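Local structure of mandelate racemase/muconate lactonizing enzyme/Enolase superfamily (Rhodobacter sphaeroides, 2HZG) at residues A[336-346]-A[363-374]. The protein belongs to the enolase superfamily, joining an N-terminal capping domain to a TIM-barrel-like domain that carries a metal site, here holding a sodium ion. Residues are numbered along the deposited sequence; the frame is centred on the assembly and turned at random.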
loop_
_atom_site.group_PDB
_atom_site.type_symbol
_atom_site.label_atom_id
_atom_site.label_comp_id
_atom_site.label_asym_id
_atom_site.label_seq_id
_atom_site.Cartn_x
_atom_site.Cartn_y
_atom_site.Cartn_z
ATOM N N GLN A 336 -2.299 -9.158 -26.750
ATOM C CA GLN A 336 -1.203 -9.085 -27.708
ATOM C C GLN A 336 -0.026 -8.267 -27.181
ATOM O O GLN A 336 1.131 -8.589 -27.477
ATOM C CB GLN A 336 -1.672 -8.497 -29.052
ATOM C CG GLN A 336 -0.655 -8.764 -30.185
ATOM C CD GLN A 336 -0.527 -10.242 -30.476
ATOM O OE1 GLN A 336 -1.530 -10.948 -30.561
ATOM N NE2 GLN A 336 0.696 -10.723 -30.633
ATOM N N LEU A 337 -0.317 -7.207 -26.422
ATOM C CA LEU A 337 0.743 -6.387 -25.835
ATOM C C LEU A 337 1.734 -7.260 -25.096
ATOM O O LEU A 337 2.928 -7.172 -25.349
ATOM C CB LEU A 337 0.187 -5.294 -24.894
ATOM C CG LEU A 337 1.204 -4.547 -24.008
ATOM C CD1 LEU A 337 2.356 -3.908 -24.799
ATOM C CD2 LEU A 337 0.490 -3.494 -23.135
ATOM N N ALA A 338 1.235 -8.113 -24.200
ATOM C CA ALA A 338 2.093 -8.972 -23.375
ATOM C C ALA A 338 2.948 -9.929 -24.200
ATOM O O ALA A 338 4.137 -10.131 -23.890
ATOM C CB ALA A 338 1.254 -9.745 -22.354
ATOM N N LEU A 339 2.334 -10.527 -25.228
ATOM C CA LEU A 339 3.040 -11.358 -26.221
ATOM C C LEU A 339 4.165 -10.573 -26.910
ATOM O O LEU A 339 5.281 -11.080 -27.051
ATOM C CB LEU A 339 2.058 -11.924 -27.279
ATOM C CG LEU A 339 0.937 -12.872 -26.799
ATOM C CD1 LEU A 339 -0.009 -13.274 -27.939
ATOM C CD2 LEU A 339 1.518 -14.136 -26.146
ATOM N N ASP A 340 3.881 -9.336 -27.310
ATOM C CA ASP A 340 4.808 -8.571 -28.170
ATOM C C ASP A 340 5.960 -7.952 -27.409
ATOM O O ASP A 340 6.965 -7.549 -28.021
ATOM C CB ASP A 340 4.068 -7.450 -28.894
ATOM C CG ASP A 340 3.115 -7.963 -29.972
ATOM O OD1 ASP A 340 3.002 -9.208 -30.145
ATOM O OD2 ASP A 340 2.465 -7.099 -30.620
ATOM N N ILE A 341 5.829 -7.883 -26.079
ATOM C CA ILE A 341 6.827 -7.189 -25.234
ATOM C C ILE A 341 8.221 -7.821 -25.329
ATOM O O ILE A 341 9.227 -7.120 -25.305
ATOM C CB ILE A 341 6.347 -7.055 -23.743
ATOM C CG1 ILE A 341 5.469 -5.792 -23.579
ATOM C CG2 ILE A 341 7.555 -7.016 -22.755
ATOM C CD1 ILE A 341 4.682 -5.726 -22.187
ATOM N N THR A 342 8.290 -9.144 -25.394
ATOM C CA THR A 342 9.582 -9.792 -25.591
ATOM C C THR A 342 9.691 -10.343 -27.016
ATOM O O THR A 342 8.687 -10.811 -27.601
ATOM C CB THR A 342 9.857 -10.906 -24.572
ATOM O OG1 THR A 342 8.821 -11.889 -24.638
ATOM C CG2 THR A 342 9.950 -10.345 -23.153
ATOM N N GLY A 343 10.902 -10.269 -27.575
ATOM C CA GLY A 343 11.152 -10.748 -28.940
ATOM C C GLY A 343 11.244 -12.259 -28.973
ATOM O O GLY A 343 10.737 -12.903 -29.891
ATOM N N ASP A 344 11.885 -12.822 -27.953
ATOM C CA ASP A 344 11.854 -14.257 -27.697
ATOM C C ASP A 344 10.940 -14.569 -26.503
ATOM O O ASP A 344 10.462 -13.655 -25.809
ATOM C CB ASP A 344 13.268 -14.834 -27.509
ATOM C CG ASP A 344 14.156 -13.990 -26.561
ATOM O OD1 ASP A 344 13.706 -12.937 -26.033
ATOM O OD2 ASP A 344 15.330 -14.398 -26.371
ATOM N N HIS A 345 10.662 -15.860 -26.297
ATOM C CA HIS A 345 9.703 -16.285 -25.285
ATOM C C HIS A 345 10.224 -17.496 -24.550
ATOM O O HIS A 345 11.155 -18.157 -25.022
ATOM C CB HIS A 345 8.349 -16.585 -25.930
ATOM C CG HIS A 345 7.693 -15.374 -26.518
ATOM N ND1 HIS A 345 7.880 -14.990 -27.829
ATOM C CD2 HIS A 345 6.896 -14.435 -25.958
ATOM C CE1 HIS A 345 7.192 -13.883 -28.062
ATOM N NE2 HIS A 345 6.596 -13.518 -26.940
ATOM N N ILE A 346 9.633 -17.788 -23.397
ATOM C CA ILE A 346 9.975 -18.990 -22.663
ATOM C C ILE A 346 9.218 -20.165 -23.295
ATOM O O ILE A 346 7.974 -20.172 -23.339
ATOM C CB ILE A 346 9.639 -18.880 -21.141
ATOM C CG1 ILE A 346 10.434 -17.722 -20.494
ATOM C CG2 ILE A 346 9.912 -20.238 -20.456
ATOM C CD1 ILE A 346 10.106 -17.440 -19.027
ATOM N N GLY A 363 17.009 -13.239 -19.266
ATOM C CA GLY A 363 17.136 -14.241 -20.328
ATOM C C GLY A 363 16.249 -14.021 -21.540
ATOM O O GLY A 363 16.108 -14.921 -22.373
ATOM N N LEU A 364 15.676 -12.822 -21.660
ATOM C CA LEU A 364 14.782 -12.465 -22.757
ATOM C C LEU A 364 15.031 -11.041 -23.179
ATOM O O LEU A 364 15.413 -10.192 -22.364
ATOM C CB LEU A 364 13.298 -12.633 -22.368
ATOM C CG LEU A 364 12.874 -14.055 -21.981
ATOM C CD1 LEU A 364 11.551 -14.025 -21.244
ATOM C CD2 LEU A 364 12.818 -15.007 -23.210
ATOM N N GLN A 365 14.812 -10.781 -24.458
ATOM C CA GLN A 365 15.061 -9.470 -25.022
ATOM C C GLN A 365 13.732 -8.722 -25.115
ATOM O O GLN A 365 12.733 -9.274 -25.616
ATOM C CB GLN A 365 15.691 -9.644 -26.418
ATOM C CG GLN A 365 16.427 -8.430 -26.979
ATOM C CD GLN A 365 17.840 -8.234 -26.413
ATOM O OE1 GLN A 365 18.467 -7.216 -26.688
ATOM N NE2 GLN A 365 18.324 -9.176 -25.594
ATOM N N VAL A 366 13.713 -7.474 -24.648
ATOM C CA VAL A 366 12.538 -6.627 -24.847
ATOM C C VAL A 366 12.528 -6.182 -26.301
ATOM O O VAL A 366 13.566 -5.773 -26.827
ATOM C CB VAL A 366 12.501 -5.431 -23.827
ATOM C CG1 VAL A 366 11.584 -4.315 -24.287
ATOM C CG2 VAL A 366 12.082 -5.957 -22.464
ATOM N N ALA A 367 11.370 -6.298 -26.954
ATOM C CA ALA A 367 11.264 -5.949 -28.360
ATOM C C ALA A 367 10.997 -4.456 -28.539
ATOM O O ALA A 367 9.979 -3.932 -28.078
ATOM C CB ALA A 367 10.182 -6.803 -29.049
ATOM N N ALA A 368 11.919 -3.760 -29.200
ATOM C CA ALA A 368 11.719 -2.344 -29.531
ATOM C C ALA A 368 10.485 -2.122 -30.402
ATOM O O ALA A 368 9.867 -1.060 -30.337
ATOM C CB ALA A 368 12.956 -1.778 -30.221
ATOM N N SER A 369 10.120 -3.108 -31.227
ATOM C CA SER A 369 8.828 -3.054 -31.959
ATOM C C SER A 369 7.582 -2.903 -31.048
ATOM O O SER A 369 6.611 -2.261 -31.437
ATOM C CB SER A 369 8.640 -4.283 -32.853
ATOM O OG SER A 369 8.630 -5.475 -32.098
ATOM N N ALA A 370 7.601 -3.507 -29.863
ATOM C CA ALA A 370 6.500 -3.346 -28.910
ATOM C C ALA A 370 6.479 -1.941 -28.356
ATOM O O ALA A 370 5.424 -1.306 -28.299
ATOM C CB ALA A 370 6.576 -4.383 -27.763
ATOM N N LEU A 371 7.644 -1.439 -27.967
ATOM C CA LEU A 371 7.752 -0.041 -27.531
ATOM C C LEU A 371 7.112 0.918 -28.551
ATOM O O LEU A 371 6.360 1.814 -28.171
ATOM C CB LEU A 371 9.206 0.346 -27.231
ATOM C CG LEU A 371 9.978 -0.577 -26.274
ATOM C CD1 LEU A 371 11.447 -0.187 -26.276
ATOM C CD2 LEU A 371 9.410 -0.546 -24.849
ATOM N N ARG A 372 7.353 0.692 -29.844
ATOM C CA ARG A 372 6.803 1.577 -30.877
ATOM C C ARG A 372 5.276 1.445 -31.042
ATOM O O ARG A 372 4.551 2.439 -31.105
ATOM C CB ARG A 372 7.526 1.366 -32.210
ATOM C CG ARG A 372 7.008 2.259 -33.326
ATOM C CD ARG A 372 7.902 2.211 -34.573
ATOM N NE ARG A 372 9.243 2.735 -34.312
ATOM C CZ ARG A 372 9.559 4.033 -34.238
ATOM N NH1 ARG A 372 10.822 4.388 -34.000
ATOM N NH2 ARG A 372 8.628 4.982 -34.398
ATOM N N ARG A 373 4.797 0.208 -31.106
ATOM C CA ARG A 373 3.388 -0.034 -31.349
ATOM C C ARG A 373 2.469 0.456 -30.215
ATOM O O ARG A 373 1.376 0.995 -30.459
ATOM C CB ARG A 373 3.185 -1.529 -31.547
ATOM C CG ARG A 373 1.808 -1.906 -31.966
ATOM C CD ARG A 373 1.874 -3.291 -32.527
ATOM N NE ARG A 373 0.700 -3.586 -33.329
ATOM C CZ ARG A 373 0.641 -3.502 -34.654
ATOM N NH1 ARG A 373 1.699 -3.133 -35.369
ATOM N NH2 ARG A 373 -0.492 -3.812 -35.265
ATOM N N TYR A 374 2.909 0.246 -28.978
ATOM C CA TYR A 374 2.015 0.407 -27.834
ATOM C C TYR A 374 2.312 1.609 -26.936
ATOM O O TYR A 374 1.644 1.786 -25.916
ATOM C CB TYR A 374 2.043 -0.856 -27.003
ATOM C CG TYR A 374 1.615 -2.104 -27.752
ATOM C CD1 TYR A 374 0.250 -2.404 -27.946
ATOM C CD2 TYR A 374 2.564 -3.016 -28.211
ATOM C CE1 TYR A 374 -0.143 -3.560 -28.602
ATOM C CE2 TYR A 374 2.177 -4.181 -28.867
ATOM C CZ TYR A 374 0.824 -4.444 -29.059
ATOM O OH TYR A 374 0.459 -5.605 -29.701
HETATM O O HOH W 1 17.282 -14.124 -24.650
#
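Tyr374 packs against helix 336-340, its ring meeting Leu337 with one face and Asp340 with its edge. Leu337 CD1 sits 3.8 Å from the centroid of the Tyr374 ring, a CH-pi contact displaced toward the rim, while CG of Arg373 covers the opposite face. At the polar end of the ring, Tyr374 OH donates to Asp340 OD2 over 2.7 Å, reaching it from above the carboxylate plane, which is turned 51° from the ring. Asp340 OD1 is taken by Gln336 NE2 at 2.8 Å on the syn side. With CG anti to the backbone N (chi1 -164°) and the chain bent at chi2, the Gln336 amide runs toward Asp340 one turn further on, and Gln336 CG packs against Tyr374 OH.

Small side chains suit the next turn, where Ala370 CB fits within 3.2 Å of Asp340 O as helix 368-374 runs roughly antiparallel to helix 336-340 (150°). Beyond the helices the two segments form a single antiparallel beta bridge between Thr342 and Val366: Ala367 N, at the N-cap position, donates to Ile341 O, and Gly343 N donates to Gln365 O. Asp344 extends this pairing with its side chain, OD1 accepting Gln365 N at 2.9 Å through its syn lone pair. Its OD2 shares a water with Gly363 O, and Leu364 CD2 packs beside the carboxylate. Leu364 CD1 touches Ile346 CG1, the two side chains crossing at about a right angle.

Leu13 of strand 5-14 touches Leu337, Ile341 and Tyr374, placing the contact against the N-terminal sheet. Two aspartates tie the segments together at either end of the contact, one at the helices and one past the bridge, each using both carboxylate oxygens; the donors around them would probably stabilise their negative charge.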